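Local coordinates for protein meta cleavage compound hydrolase (Janthinobacterium, PDB 1J1I) that hydrolyses a carbon-carbon bond in the ring-cleavage product of carbazole degradation, yielding anthranilate, at residues V21-G25 / V26-Y30; I61-H65 / Y66-A70. All coordinates share one frame; numbering follows the deposited sequence.

In the fold
Both contacts are local, made within one continuous piece of chain, and both belong to the mixed sheet of this alpha/beta hydrolase. Interaction 1 closes the hairpin of strands 17-23 and 26-33 at one border of the sheet; interaction 2 leads from helix 59-62 into strand 67-71, which lies antiparallel beside strand 26-33. Their centres are about 20 Å apart, yet they meet where the two strands run side by side: Tyr30 CB packs at 3.3 Å from Ala70 O, and Tyr30 CD2 lies 3.8 Å from Ile69 CG2. Neither contact includes the probable catalytic residues Ser114, Asp233 and His261, and both lie away from that site.

Interaction 1: residues V21-G25 / V26-Y30; sequences VNAGG and VETRY
Val21 and Thr28 form a hydrogen-bonded antiparallel pair: Val21 N donates to Thr28 O at 2.9 Å, in the carbonyl plane, and Thr28 N returns a 2.7 Å bond to Val21 O. Nearer the turn, Ala23 and Val26 exchange a second pair of backbone bonds. Val26 O is gripped twice, since Thr28 OG1 donates to it at 2.9 Å from the face of its plane opposite Ala23 N; His94 of helix 88-101 is a further partner of that hydroxyl. Ala23 CB packs against the same hydroxyl, 3.4 Å from Thr28 OG1. The ladder closes a beta hairpin through a type I' turn from Ala23 to Val26, with Gly24 and Gly25 in the two middle positions, both at positive phi. An Asx motif braces the turn. With CG of Asn22 anti to the backbone N (chi1 -171°), OD1 takes the N-H of Gly25 at 2.7 Å, nearly in line with the side-chain C=O. A water accepts from Glu27 N just past the turn. The apolar contact is between Val21 CG1 and Tyr30 CE1, 3.9 Å apart, the methyl meeting the ring obliquely. Phe98 of helix 88-101 touches Val21 and Thr28 and packs edge-to-face with the ring of Tyr30.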
ATOM      1  N   VAL A  21      -4.711  20.157  27.036  1.00 22.09           N
ATOM      2  CA  VAL A  21      -4.225  19.345  28.140  1.00 21.73           C
ATOM      3  C   VAL A  21      -2.805  19.767  28.511  1.00 24.43           C
ATOM      4  O   VAL A  21      -2.049  20.228  27.664  1.00 22.15           O
ATOM      5  CB  VAL A  21      -4.223  17.837  27.759  1.00 22.48           C
ATOM      6  CG1 VAL A  21      -3.227  17.576  26.630  1.00 19.70           C
ATOM      7  CG2 VAL A  21      -3.885  16.985  28.975  1.00 20.46           C
ATOM      8  N   ASN A  22      -2.449  19.614  29.780  1.00 19.82           N
ATOM      9  CA  ASN A  22      -1.104  19.962  30.220  1.00 20.15           C
ATOM     10  C   ASN A  22      -0.188  18.761  29.967  1.00 18.78           C
ATOM     11  O   ASN A  22      -0.271  17.749  30.664  1.00 20.57           O
ATOM     12  CB  ASN A  22      -1.110  20.310  31.712  1.00 24.18           C
ATOM     13  CG  ASN A  22       0.212  20.887  32.181  1.00 25.96           C
ATOM     14  OD1 ASN A  22       1.276  20.459  31.743  1.00 23.05           O
ATOM     15  ND2 ASN A  22       0.148  21.855  33.094  1.00 27.64           N
ATOM     16  N   ALA A  23       0.679  18.866  28.965  1.00 20.41           N
ATOM     17  CA  ALA A  23       1.590  17.766  28.653  1.00 20.87           C
ATOM     18  C   ALA A  23       2.950  17.995  29.295  1.00 20.23           C
ATOM     19  O   ALA A  23       3.846  18.584  28.691  1.00 20.81           O
ATOM     20  CB  ALA A  23       1.732  17.601  27.126  1.00 20.80           C
ATOM     21  N   GLY A  24       3.083  17.536  30.538  1.00 18.93           N
ATOM     22  CA  GLY A  24       4.330  17.684  31.262  1.00 21.44           C
ATOM     23  C   GLY A  24       4.833  19.112  31.381  1.00 21.90           C
ATOM     24  O   GLY A  24       6.039  19.344  31.408  1.00 23.74           O
ATOM     25  N   GLY A  25       3.918  20.072  31.445  1.00 21.11           N
ATOM     26  CA  GLY A  25       4.332  21.458  31.565  1.00 23.66           C
ATOM     27  C   GLY A  25       4.044  22.281  30.329  1.00 24.20           C
ATOM     28  O   GLY A  25       4.078  23.509  30.378  1.00 24.47           O
ATOM     29  N   VAL A  26       3.766  21.613  29.216  1.00 20.18           N
ATOM     30  CA  VAL A  26       3.457  22.315  27.975  1.00 21.12           C
ATOM     31  C   VAL A  26       1.974  22.158  27.636  1.00 20.53           C
ATOM     32  O   VAL A  26       1.526  21.059  27.297  1.00 22.20           O
ATOM     33  CB  VAL A  26       4.307  21.772  26.789  1.00 21.81           C
ATOM     34  CG1 VAL A  26       3.955  22.522  25.500  1.00 19.05           C
ATOM     35  CG2 VAL A  26       5.794  21.932  27.094  1.00 23.02           C
ATOM     36  N   GLU A  27       1.204  23.241  27.749  1.00 19.21           N
ATOM     37  CA  GLU A  27      -0.217  23.179  27.415  1.00 19.29           C
ATOM     38  C   GLU A  27      -0.261  22.772  25.951  1.00 21.72           C
ATOM     39  O   GLU A  27       0.450  23.343  25.124  1.00 22.65           O
ATOM     40  CB  GLU A  27      -0.910  24.540  27.576  1.00 21.68           C
ATOM     41  CG  GLU A  27      -1.792  24.706  28.822  1.00 38.42           C
ATOM     42  CD  GLU A  27      -2.479  23.420  29.270  1.00 25.10           C
ATOM     43  OE1 GLU A  27      -1.869  22.692  30.067  1.00 35.14           O
ATOM     44  OE2 GLU A  27      -3.615  23.137  28.827  1.00 30.02           O
ATOM     45  N   THR A  28      -1.108  21.799  25.633  1.00 20.57           N
ATOM     46  CA  THR A  28      -1.190  21.285  24.274  1.00 19.22           C
ATOM     47  C   THR A  28      -2.612  21.254  23.742  1.00 17.11           C
ATOM     48  O   THR A  28      -3.543  20.875  24.451  1.00 21.85           O
ATOM     49  CB  THR A  28      -0.598  19.860  24.222  1.00 21.91           C
ATOM     50  OG1 THR A  28       0.705  19.873  24.819  1.00 24.58           O
ATOM     51  CG2 THR A  28      -0.488  19.366  22.785  1.00 25.55           C
ATOM     52  N   ARG A  29      -2.769  21.661  22.489  1.00 18.45           N
ATOM     53  CA  ARG A  29      -4.072  21.680  21.843  1.00 19.87           C
ATOM     54  C   ARG A  29      -4.233  20.483  20.924  1.00 21.18           C
ATOM     55  O   ARG A  29      -3.318  20.136  20.175  1.00 22.71           O
ATOM     56  CB  ARG A  29      -4.232  22.961  21.019  1.00 22.25           C
ATOM     57  CG  ARG A  29      -5.519  23.034  20.203  1.00 22.32           C
ATOM     58  CD  ARG A  29      -5.219  23.033  18.713  1.00 27.10           C
ATOM     59  NE  ARG A  29      -6.381  23.428  17.925  1.00 26.19           N
ATOM     60  CZ  ARG A  29      -6.332  23.762  16.640  1.00 24.11           C
ATOM     61  NH1 ARG A  29      -5.175  23.746  15.991  1.00 27.25           N
ATOM     62  NH2 ARG A  29      -7.440  24.126  16.008  1.00 22.02           N
ATOM     63  N   TYR A  30      -5.398  19.848  20.985  1.00 20.63           N
ATOM     64  CA  TYR A  30      -5.673  18.720  20.116  1.00 21.49           C
ATOM     65  C   TYR A  30      -7.120  18.716  19.655  1.00 26.76           C
ATOM     66  O   TYR A  30      -7.972  19.394  20.230  1.00 27.80           O
ATOM     67  CB  TYR A  30      -5.340  17.383  20.801  1.00 17.76           C
ATOM     68  CG  TYR A  30      -6.122  17.048  22.058  1.00 20.45           C
ATOM     69  CD1 TYR A  30      -5.785  17.613  23.290  1.00 19.91           C
ATOM     70  CD2 TYR A  30      -7.156  16.107  22.028  1.00 22.04           C
ATOM     71  CE1 TYR A  30      -6.453  17.242  24.468  1.00 19.00           C
ATOM     72  CE2 TYR A  30      -7.830  15.732  23.193  1.00 24.11           C
ATOM     73  CZ  TYR A  30      -7.470  16.301  24.410  1.00 25.43           C
ATOM     74  OH  TYR A  30      -8.115  15.913  25.566  1.00 24.10           O
TER
HETATM   75  O   HOH W   1       2.188  25.857  28.633  1.00 22.39           O

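Interaction 2: residues I61-H65 / Y66-A70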
ATOM      1  N   ILE A  61     -13.346  10.317   8.613  1.00 26.34           N
ATOM      2  CA  ILE A  61     -13.228   8.960   8.113  1.00 24.18           C
ATOM      3  C   ILE A  61     -12.650   8.021   9.166  1.00 23.36           C
ATOM      4  O   ILE A  61     -13.210   6.959   9.447  1.00 25.84           O
ATOM      5  CB  ILE A  61     -12.338   8.922   6.851  1.00 23.26           C
ATOM      6  CG1 ILE A  61     -12.912   9.863   5.786  1.00 29.24           C
ATOM      7  CG2 ILE A  61     -12.255   7.507   6.317  1.00 27.86           C
ATOM      8  CD1 ILE A  61     -12.009  10.062   4.580  1.00 25.14           C
ATOM      9  N   LEU A  62     -11.530   8.415   9.758  1.00 23.76           N
ATOM     10  CA  LEU A  62     -10.895   7.584  10.767  1.00 23.31           C
ATOM     11  C   LEU A  62     -11.768   7.449  12.017  1.00 20.85           C
ATOM     12  O   LEU A  62     -11.837   6.382  12.626  1.00 23.23           O
ATOM     13  CB  LEU A  62      -9.522   8.161  11.131  1.00 23.12           C
ATOM     14  CG  LEU A  62      -8.518   8.226   9.975  1.00 24.57           C
ATOM     15  CD1 LEU A  62      -7.214   8.838  10.454  1.00 26.49           C
ATOM     16  CD2 LEU A  62      -8.278   6.824   9.424  1.00 32.82           C
ATOM     17  N   ALA A  63     -12.446   8.533  12.377  1.00 25.71           N
ATOM     18  CA  ALA A  63     -13.296   8.555  13.561  1.00 25.64           C
ATOM     19  C   ALA A  63     -14.464   7.568  13.512  1.00 31.74           C
ATOM     20  O   ALA A  63     -15.126   7.326  14.523  1.00 26.81           O
ATOM     21  CB  ALA A  63     -13.814   9.971  13.796  1.00 26.49           C
ATOM     22  N   ARG A  64     -14.725   6.998  12.343  1.00 33.17           N
ATOM     23  CA  ARG A  64     -15.807   6.031  12.228  1.00 33.69           C
ATOM     24  C   ARG A  64     -15.388   4.716  12.872  1.00 31.96           C
ATOM     25  O   ARG A  64     -16.231   3.876  13.193  1.00 32.14           O
ATOM     26  CB  ARG A  64     -16.154   5.781  10.757  1.00 34.06           C
ATOM     27  CG  ARG A  64     -17.603   6.067  10.409  1.00 47.85           C
ATOM     28  CD  ARG A  64     -17.789   7.480   9.883  1.00 50.22           C
ATOM     29  NE  ARG A  64     -17.210   7.639   8.550  1.00 55.66           N
ATOM     30  CZ  ARG A  64     -17.325   8.738   7.810  1.00 55.93           C
ATOM     31  NH1 ARG A  64     -17.999   9.785   8.269  1.00 54.03           N
ATOM     32  NH2 ARG A  64     -16.767   8.790   6.607  1.00 53.17           N
ATOM     33  N   HIS A  65     -14.084   4.544  13.081  1.00 26.92           N
ATOM     34  CA  HIS A  65     -13.573   3.301  13.650  1.00 29.39           C
ATOM     35  C   HIS A  65     -12.610   3.444  14.827  1.00 29.02           C
ATOM     36  O   HIS A  65     -12.320   2.457  15.499  1.00 28.37           O
ATOM     37  CB  HIS A  65     -12.883   2.493  12.549  1.00 32.75           C
ATOM     38  CG  HIS A  65     -13.738   2.268  11.342  1.00 42.28           C
ATOM     39  ND1 HIS A  65     -14.848   1.452  11.358  1.00 42.06           N
ATOM     40  CD2 HIS A  65     -13.662   2.775  10.088  1.00 42.78           C
ATOM     41  CE1 HIS A  65     -15.420   1.467  10.167  1.00 45.04           C
ATOM     42  NE2 HIS A  65     -14.721   2.262   9.378  1.00 44.19           N
ATOM     43  N   TYR A  66     -12.108   4.653  15.069  1.00 25.83           N
ATOM     44  CA  TYR A  66     -11.164   4.868  16.167  1.00 25.03           C
ATOM     45  C   TYR A  66     -11.361   6.197  16.878  1.00 23.06           C
ATOM     46  O   TYR A  66     -12.088   7.069  16.406  1.00 23.87           O
ATOM     47  CB  TYR A  66      -9.718   4.850  15.649  1.00 27.66           C
ATOM     48  CG  TYR A  66      -9.300   3.572  14.976  1.00 26.13           C
ATOM     49  CD1 TYR A  66      -9.546   3.359  13.620  1.00 28.91           C
ATOM     50  CD2 TYR A  66      -8.698   2.551  15.707  1.00 21.99           C
ATOM     51  CE1 TYR A  66      -9.205   2.153  13.010  1.00 29.14           C
ATOM     52  CE2 TYR A  66      -8.354   1.344  15.110  1.00 29.91           C
ATOM     53  CZ  TYR A  66      -8.613   1.149  13.763  1.00 28.77           C
ATOM     54  OH  TYR A  66      -8.298  -0.055  13.183  1.00 28.72           O
ATOM     55  N   ARG A  67     -10.699   6.336  18.025  1.00 22.69           N
ATOM     56  CA  ARG A  67     -10.728   7.583  18.777  1.00 23.08           C
ATOM     57  C   ARG A  67      -9.577   8.365  18.149  1.00 23.40           C
ATOM     58  O   ARG A  67      -8.408   8.045  18.372  1.00 24.24           O
ATOM     59  CB  ARG A  67     -10.436   7.344  20.261  1.00 22.87           C
ATOM     60  CG  ARG A  67     -10.486   8.616  21.096  1.00 22.76           C
ATOM     61  CD  ARG A  67     -10.028   8.381  22.526  1.00 26.07           C
ATOM     62  NE  ARG A  67     -10.001   9.630  23.281  1.00 27.28           N
ATOM     63  CZ  ARG A  67      -9.444   9.775  24.478  1.00 24.98           C
ATOM     64  NH1 ARG A  67      -8.854   8.745  25.070  1.00 23.55           N
ATOM     65  NH2 ARG A  67      -9.479  10.954  25.082  1.00 26.13           N
ATOM     66  N   VAL A  68      -9.909   9.374  17.352  1.00 20.00           N
ATOM     67  CA  VAL A  68      -8.903  10.176  16.667  1.00 20.33           C
ATOM     68  C   VAL A  68      -8.473  11.399  17.472  1.00 21.14           C
ATOM     69  O   VAL A  68      -9.304  12.193  17.914  1.00 22.77           O
ATOM     70  CB  VAL A  68      -9.421  10.638  15.295  1.00 23.12           C
ATOM     71  CG1 VAL A  68      -8.341  11.417  14.572  1.00 17.06           C
ATOM     72  CG2 VAL A  68      -9.868   9.428  14.472  1.00 23.55           C
ATOM     73  N   ILE A  69      -7.163  11.548  17.638  1.00 20.46           N
ATOM     74  CA  ILE A  69      -6.587  12.654  18.398  1.00 20.64           C
ATOM     75  C   ILE A  69      -5.514  13.343  17.550  1.00 21.27           C
ATOM     76  O   ILE A  69      -4.428  12.796  17.350  1.00 22.23           O
ATOM     77  CB  ILE A  69      -5.941  12.126  19.709  1.00 19.94           C
ATOM     78  CG1 ILE A  69      -6.994  11.419  20.577  1.00 22.33           C
ATOM     79  CG2 ILE A  69      -5.259  13.265  20.460  1.00 18.41           C
ATOM     80  CD1 ILE A  69      -8.035  12.335  21.221  1.00 27.37           C
ATOM     81  N   ALA A  70      -5.831  14.533  17.042  1.00 20.96           N
ATOM     82  CA  ALA A  70      -4.901  15.303  16.218  1.00 17.20           C
ATOM     83  C   ALA A  70      -4.227  16.340  17.115  1.00 20.49           C
ATOM     84  O   ALA A  70      -4.852  17.316  17.526  1.00 22.89           O
ATOM     85  CB  ALA A  70      -5.654  15.989  15.076  1.00 18.12           C
TER
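A helix-to-strand connection is held here by one backbone bond and a small apolar cluster, where the chain passes from helix 59-62 to strand 67-71. Tyr66 N donates to Leu62 O at 3.0 Å, in the carbonyl plane, though the N-H...O angle of 140° leaves the bond well short of straight. The same oxygen also accepts from His65 N at 2.9 Å, so two successive N-H groups converge on one carbonyl and tie the turn back to the helix. A CA-H...O contact runs alongside, with Ala63 CA 3.4 Å from Tyr66 O.

This is one of the helix-to-strand connections of the alpha/beta hydrolase fold, and it brings the chain into strand 67-71, which lies between strand 26-33, antiparallel to it, and strand 38-42, parallel to it. Val68 points back at the turn. Its CG2 branch, beside the backbone N while CG1 is anti to it (chi1 -177°), reaches to 3.6 Å from Leu62 CB and 4.0 Å from Ala63 CB; Leu41 of strand 38-42 touches both Leu62 and Val68.

The ring of Tyr66 folds back over the preceding peptide. Chi1 of -60° sets CG beside its own N, and one ring face covers His65 O, which is 3.3 Å from Tyr66 CG. Leu62 O lies at the ring edge, near its plane, and His65 CB is 3.7 Å from Tyr66 CE1. Beyond the turn, Leu276 and Leu279 of helix 268-281 pack on Leu62 and Tyr66 respectively, and Val39 also touches Tyr66.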